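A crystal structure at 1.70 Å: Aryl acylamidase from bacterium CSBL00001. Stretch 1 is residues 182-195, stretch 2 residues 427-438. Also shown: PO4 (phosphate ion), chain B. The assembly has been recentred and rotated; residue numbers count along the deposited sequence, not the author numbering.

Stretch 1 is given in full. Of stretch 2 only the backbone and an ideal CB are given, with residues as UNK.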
# COMPACT_ATOMS: atom_id res chain seq x y z
N THR A 182 -2.03 3.42 1.11
CA THR A 182 -2.40 3.45 2.52
C THR A 182 -2.72 2.03 2.92
O THR A 182 -3.00 1.18 2.06
CB THR A 182 -3.60 4.38 2.82
OG1 THR A 182 -4.82 3.86 2.26
CG2 THR A 182 -3.32 5.79 2.23
N ASP A 183 -2.69 1.76 4.23
CA ASP A 183 -2.66 0.34 4.65
C ASP A 183 -3.30 0.21 6.05
O ASP A 183 -2.74 0.73 7.03
CB ASP A 183 -1.16 -0.06 4.65
CG ASP A 183 -0.89 -1.55 4.89
OD1 ASP A 183 -1.44 -2.17 5.82
OD2 ASP A 183 -0.07 -2.09 4.11
N GLY A 184 -4.46 -0.46 6.13
CA GLY A 184 -5.17 -0.70 7.38
C GLY A 184 -5.32 -2.23 7.57
O GLY A 184 -5.51 -2.68 8.71
N GLY A 185 -5.22 -2.99 6.48
CA GLY A 185 -5.24 -4.47 6.54
C GLY A 185 -4.23 -5.05 5.57
O GLY A 185 -4.23 -6.24 5.29
N GLY A 186 -3.34 -4.20 5.06
CA GLY A 186 -2.34 -4.69 4.15
C GLY A 186 -2.19 -3.89 2.86
O GLY A 186 -1.39 -4.27 2.01
N SER A 187 -2.89 -2.78 2.72
CA SER A 187 -3.11 -2.26 1.37
C SER A 187 -1.98 -1.51 0.67
O SER A 187 -2.15 -1.14 -0.48
CB SER A 187 -4.39 -1.45 1.37
OG SER A 187 -5.48 -2.36 1.53
N ILE A 188 -0.84 -1.30 1.31
CA ILE A 188 0.37 -0.92 0.58
C ILE A 188 0.97 -2.17 -0.06
O ILE A 188 1.59 -2.13 -1.13
CB ILE A 188 1.40 -0.32 1.56
CG1 ILE A 188 0.96 1.10 1.95
CG2 ILE A 188 2.82 -0.26 0.95
CD1 ILE A 188 1.62 1.54 3.26
N ARG A 189 0.79 -3.30 0.62
CA ARG A 189 1.52 -4.52 0.35
C ARG A 189 0.74 -5.48 -0.55
O ARG A 189 1.34 -6.19 -1.37
CB ARG A 189 1.84 -5.22 1.70
CG ARG A 189 2.78 -4.35 2.57
CD ARG A 189 2.82 -4.81 4.04
NE ARG A 189 1.60 -4.41 4.74
CZ ARG A 189 1.15 -5.04 5.83
NH1 ARG A 189 1.76 -6.14 6.30
NH2 ARG A 189 0.07 -4.59 6.44
N ILE A 190 -0.57 -5.55 -0.36
CA ILE A 190 -1.45 -6.47 -1.11
C ILE A 190 -1.33 -6.24 -2.63
O ILE A 190 -0.97 -7.15 -3.37
CB ILE A 190 -2.90 -6.29 -0.68
CG1 ILE A 190 -3.09 -6.76 0.77
CG2 ILE A 190 -3.85 -7.09 -1.58
CD1 ILE A 190 -4.33 -6.12 1.43
N PRO A 191 -1.54 -4.99 -3.10
CA PRO A 191 -1.45 -4.82 -4.55
C PRO A 191 -0.02 -4.86 -5.05
O PRO A 191 0.18 -5.20 -6.23
CB PRO A 191 -2.10 -3.43 -4.77
CG PRO A 191 -1.84 -2.71 -3.47
CD PRO A 191 -2.01 -3.78 -2.42
N ALA A 192 0.96 -4.51 -4.20
CA ALA A 192 2.35 -4.68 -4.61
C ALA A 192 2.62 -6.17 -4.95
O ALA A 192 3.22 -6.49 -5.99
CB ALA A 192 3.29 -4.22 -3.48
N ALA A 193 2.18 -7.06 -4.06
CA ALA A 193 2.39 -8.52 -4.22
C ALA A 193 1.79 -8.98 -5.56
O ALA A 193 2.41 -9.75 -6.29
CB ALA A 193 1.72 -9.27 -3.07
N TRP A 194 0.58 -8.53 -5.87
CA TRP A 194 -0.03 -8.97 -7.13
C TRP A 194 0.51 -8.28 -8.39
O TRP A 194 0.10 -8.65 -9.48
CB TRP A 194 -1.55 -8.75 -7.08
CG TRP A 194 -2.31 -9.82 -6.33
CD1 TRP A 194 -1.78 -10.91 -5.68
CD2 TRP A 194 -3.73 -9.90 -6.17
NE1 TRP A 194 -2.80 -11.65 -5.12
CE2 TRP A 194 -4.00 -11.07 -5.41
CE3 TRP A 194 -4.81 -9.12 -6.61
CZ2 TRP A 194 -5.29 -11.46 -5.06
CZ3 TRP A 194 -6.11 -9.50 -6.27
CH2 TRP A 194 -6.33 -10.66 -5.48
N THR A 195 1.37 -7.27 -8.26
CA THR A 195 1.85 -6.51 -9.44
C THR A 195 3.37 -6.45 -9.56
O THR A 195 3.90 -5.64 -10.34
CB THR A 195 1.31 -5.06 -9.45
OG1 THR A 195 1.74 -4.41 -8.25
CG2 THR A 195 -0.19 -5.05 -9.53
N UNK A 427 -13.24 -10.51 1.36
CA UNK A 427 -12.78 -9.10 1.36
C UNK A 427 -11.34 -9.01 1.84
O UNK A 427 -10.52 -8.32 1.25
CB UNK A 427 -13.68 -8.23 2.25
N UNK A 428 -11.01 -9.70 2.93
CA UNK A 428 -9.72 -9.45 3.55
C UNK A 428 -9.07 -10.73 4.11
O UNK A 428 -7.93 -10.71 4.54
CB UNK A 428 -9.88 -8.42 4.67
N UNK A 429 -9.80 -11.84 4.12
CA UNK A 429 -9.30 -13.02 4.84
C UNK A 429 -7.99 -13.60 4.33
O UNK A 429 -7.23 -14.20 5.12
CB UNK A 429 -10.36 -14.12 4.79
N UNK A 430 -7.78 -13.51 3.02
CA UNK A 430 -6.57 -14.02 2.38
C UNK A 430 -5.42 -12.98 2.41
O UNK A 430 -4.30 -13.25 1.94
CB UNK A 430 -6.88 -14.42 0.94
N UNK A 431 -5.70 -11.79 2.95
CA UNK A 431 -4.67 -10.75 3.03
C UNK A 431 -3.93 -10.90 4.36
O UNK A 431 -4.21 -10.14 5.31
CB UNK A 431 -5.28 -9.35 2.90
N UNK A 432 -2.99 -11.84 4.41
CA UNK A 432 -2.31 -12.22 5.66
C UNK A 432 -1.52 -11.07 6.26
O UNK A 432 -1.19 -11.11 7.44
CB UNK A 432 -1.37 -13.40 5.41
N UNK A 433 -1.24 -10.08 5.42
CA UNK A 433 -0.69 -8.78 5.83
C UNK A 433 -1.39 -8.13 7.03
O UNK A 433 -0.76 -7.33 7.74
CB UNK A 433 -0.75 -7.82 4.64
N UNK A 434 -2.68 -8.42 7.25
CA UNK A 434 -3.39 -7.66 8.29
C UNK A 434 -2.80 -7.91 9.68
O UNK A 434 -3.08 -7.12 10.61
CB UNK A 434 -4.88 -8.02 8.29
N UNK A 435 -2.02 -8.98 9.85
CA UNK A 435 -1.43 -9.23 11.18
C UNK A 435 -0.58 -8.03 11.65
O UNK A 435 -0.55 -7.75 12.84
CB UNK A 435 -0.57 -10.50 11.15
N UNK A 436 0.12 -7.33 10.74
CA UNK A 436 0.96 -6.20 11.20
C UNK A 436 0.14 -4.93 11.39
O UNK A 436 0.61 -3.98 12.01
CB UNK A 436 2.09 -5.93 10.20
N UNK A 437 -1.09 -4.89 10.87
CA UNK A 437 -1.99 -3.80 11.28
C UNK A 437 -2.50 -4.06 12.71
O UNK A 437 -2.85 -3.14 13.41
CB UNK A 437 -3.16 -3.67 10.31
N UNK A 438 -2.56 -5.32 13.13
CA UNK A 438 -2.78 -5.58 14.55
C UNK A 438 -1.53 -5.25 15.38
O UNK A 438 -1.64 -4.69 16.47
CB UNK A 438 -3.18 -7.04 14.76
P PO4 B . -7.17 -1.06 3.97
O1 PO4 B . -8.15 -2.17 3.55
O2 PO4 B . -7.64 -0.66 5.35
O3 PO4 B . -5.81 -1.65 4.01
O4 PO4 B . -7.24 0.15 3.06

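Position 427 has nothing of stretch 1 within 5.5 Å of its CB. Nothing visible selects a side chain; it is Leu-427.

At 428 the CB points sideways, also beyond 5.5 Å. A side chain of medium length could still come near Gly-185. An aliphatic one would fill the space, and a polar one is not excluded. The residue is Ile-428. Its CD1 comes 4.1 Å from Gly-185 O.

Position 429 is out of reach, and its backbone angles are ordinary, so many residues would fit. It is Gly-429.

The CB of 430 points sideways and meets nothing nearby. Stretch 1 does offer an apolar surface at some distance, formed by Ile-190 and the indole of Trp-194. Only a large side chain could span the gap, so an aromatic or a long aliphatic one would suit. The residue is Trp-430. Its six-membered ring lies nearly parallel to that of Trp-194, with planes at 3° and centroids 5.0 Å apart. The rings are slid apart and barely overlap; Trp-430 CZ3 lies 3.5 Å from Trp-194 CZ2. The same CZ3 is 4.1 Å from Ile-190 CG2.

Position 431 points toward stretch 1. Its CB is 3.7 Å from Ile-190 CD1 and 4.1 Å from Gly-185 O, an acceptor. A small side chain would suit: alanine or cysteine against Ile-190, or serine for the carbonyl. Cys-431 is found, with SG 3.6 Å from Ile-190 CD1.

Position 432 points away and is unconstrained by stretch 1. It is Met-432, present as selenomethionine.

Position 433 points toward stretch 1 at close range. Its CB lies 3.5 Å from Gly-186 CA and 3.9 Å from Gly-185 O, an acceptor. A small side chain with a donor, serine or threonine, would fit well. Thr-433 in rotamer p donates from OG1 to Gly-185 O at 2.9 Å. Its CB sits over one face of the Arg-189 guanidinium. The backbone helps too: Thr-433 O accepts weak hydrogen bonds from Arg-189 NH1 and NH2, each at 3.1 Å.

At 434 the CB points sideways, 3.5 Å from Gly-185 O. Many side chains could fit if they turned outward. Tyr-434 does so, its ring leading away from stretch 1.

Position 435 points away, and stretch 1 sets no demand. It is Leu-435.

The CB of 436 points sideways but is 3.9 Å from Arg-189 NH1. A short polar side chain with an oxygen would suit: serine, threonine, aspartate or perhaps asparagine. Thr-436 places OG1 2.8 Å from Arg-189 NH1.

Position 437 points toward stretch 1, with its CB only 3.0 Å from Gly-184 O. Asp-183 OD1 lies 5.0 Å from that CB and can accept a hydrogen bond, although it is already salt-bridged to Arg-189 NH2. The guanidinium nearby also offers donors, so an amide, asparagine or glutamine, is among the suitable choices. Asn-437 ND2 donates to Asp-183 OD1 at 2.9 Å. Asn-437 OD1 lies 3.1 Å from Arg-189 NH2, at the edge of the guanidinium.

Position 438 has no stretch 1 atom near its CB. The residue is Phe-438, which touches a crystal neighbour.

Stretch 2, residues 427-438: LIGWCMTYLTNF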
# COMPACT_ATOMS: atom_id res chain seq x y z
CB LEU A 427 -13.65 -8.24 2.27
CG LEU A 427 -15.17 -8.30 2.08
CD1 LEU A 427 -15.82 -7.28 3.01
CD2 LEU A 427 -15.54 -8.03 0.60
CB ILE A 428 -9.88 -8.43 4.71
CG1 ILE A 428 -8.56 -7.73 5.06
CG2 ILE A 428 -10.41 -9.12 5.96
CD1 ILE A 428 -8.05 -6.79 3.94
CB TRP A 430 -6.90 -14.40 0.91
CG TRP A 430 -7.71 -13.29 0.24
CD1 TRP A 430 -9.06 -13.11 0.30
CD2 TRP A 430 -7.19 -12.19 -0.53
NE1 TRP A 430 -9.41 -11.96 -0.38
CE2 TRP A 430 -8.28 -11.40 -0.92
CE3 TRP A 430 -5.90 -11.82 -0.94
CZ2 TRP A 430 -8.13 -10.21 -1.67
CZ3 TRP A 430 -5.75 -10.67 -1.70
CH2 TRP A 430 -6.85 -9.89 -2.08
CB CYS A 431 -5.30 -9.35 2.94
SG CYS A 431 -6.36 -9.15 1.46
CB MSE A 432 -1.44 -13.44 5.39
CG MSE A 432 -2.30 -14.51 4.81
SE MSE A 432 -1.23 -16.14 4.83
CE MSE A 432 -0.04 -15.82 3.34
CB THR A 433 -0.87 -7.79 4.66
OG1 THR A 433 -2.18 -7.95 4.09
CG2 THR A 433 0.12 -8.13 3.56
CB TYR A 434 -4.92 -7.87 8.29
CG TYR A 434 -5.43 -9.26 8.65
CD1 TYR A 434 -5.28 -9.78 9.94
CD2 TYR A 434 -6.11 -10.03 7.70
CE1 TYR A 434 -5.76 -11.06 10.27
CE2 TYR A 434 -6.58 -11.30 8.01
CZ TYR A 434 -6.41 -11.80 9.29
OH TYR A 434 -6.90 -13.07 9.60
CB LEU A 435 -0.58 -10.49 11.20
CG LEU A 435 -1.36 -11.76 10.89
CD1 LEU A 435 -0.37 -12.96 10.84
CD2 LEU A 435 -2.44 -11.99 11.93
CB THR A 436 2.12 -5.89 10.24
OG1 THR A 436 1.59 -5.42 9.00
CG2 THR A 436 2.96 -7.15 9.99
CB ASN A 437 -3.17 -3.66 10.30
CG ASN A 437 -2.69 -3.41 8.90
OD1 ASN A 437 -2.53 -4.35 8.13
ND2 ASN A 437 -2.42 -2.15 8.56
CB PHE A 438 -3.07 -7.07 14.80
CG PHE A 438 -4.43 -7.51 14.34
CD1 PHE A 438 -5.47 -6.60 14.17
CD2 PHE A 438 -4.68 -8.86 14.16
CE1 PHE A 438 -6.76 -7.07 13.77
CE2 PHE A 438 -5.94 -9.32 13.78
CZ PHE A 438 -6.97 -8.43 13.59
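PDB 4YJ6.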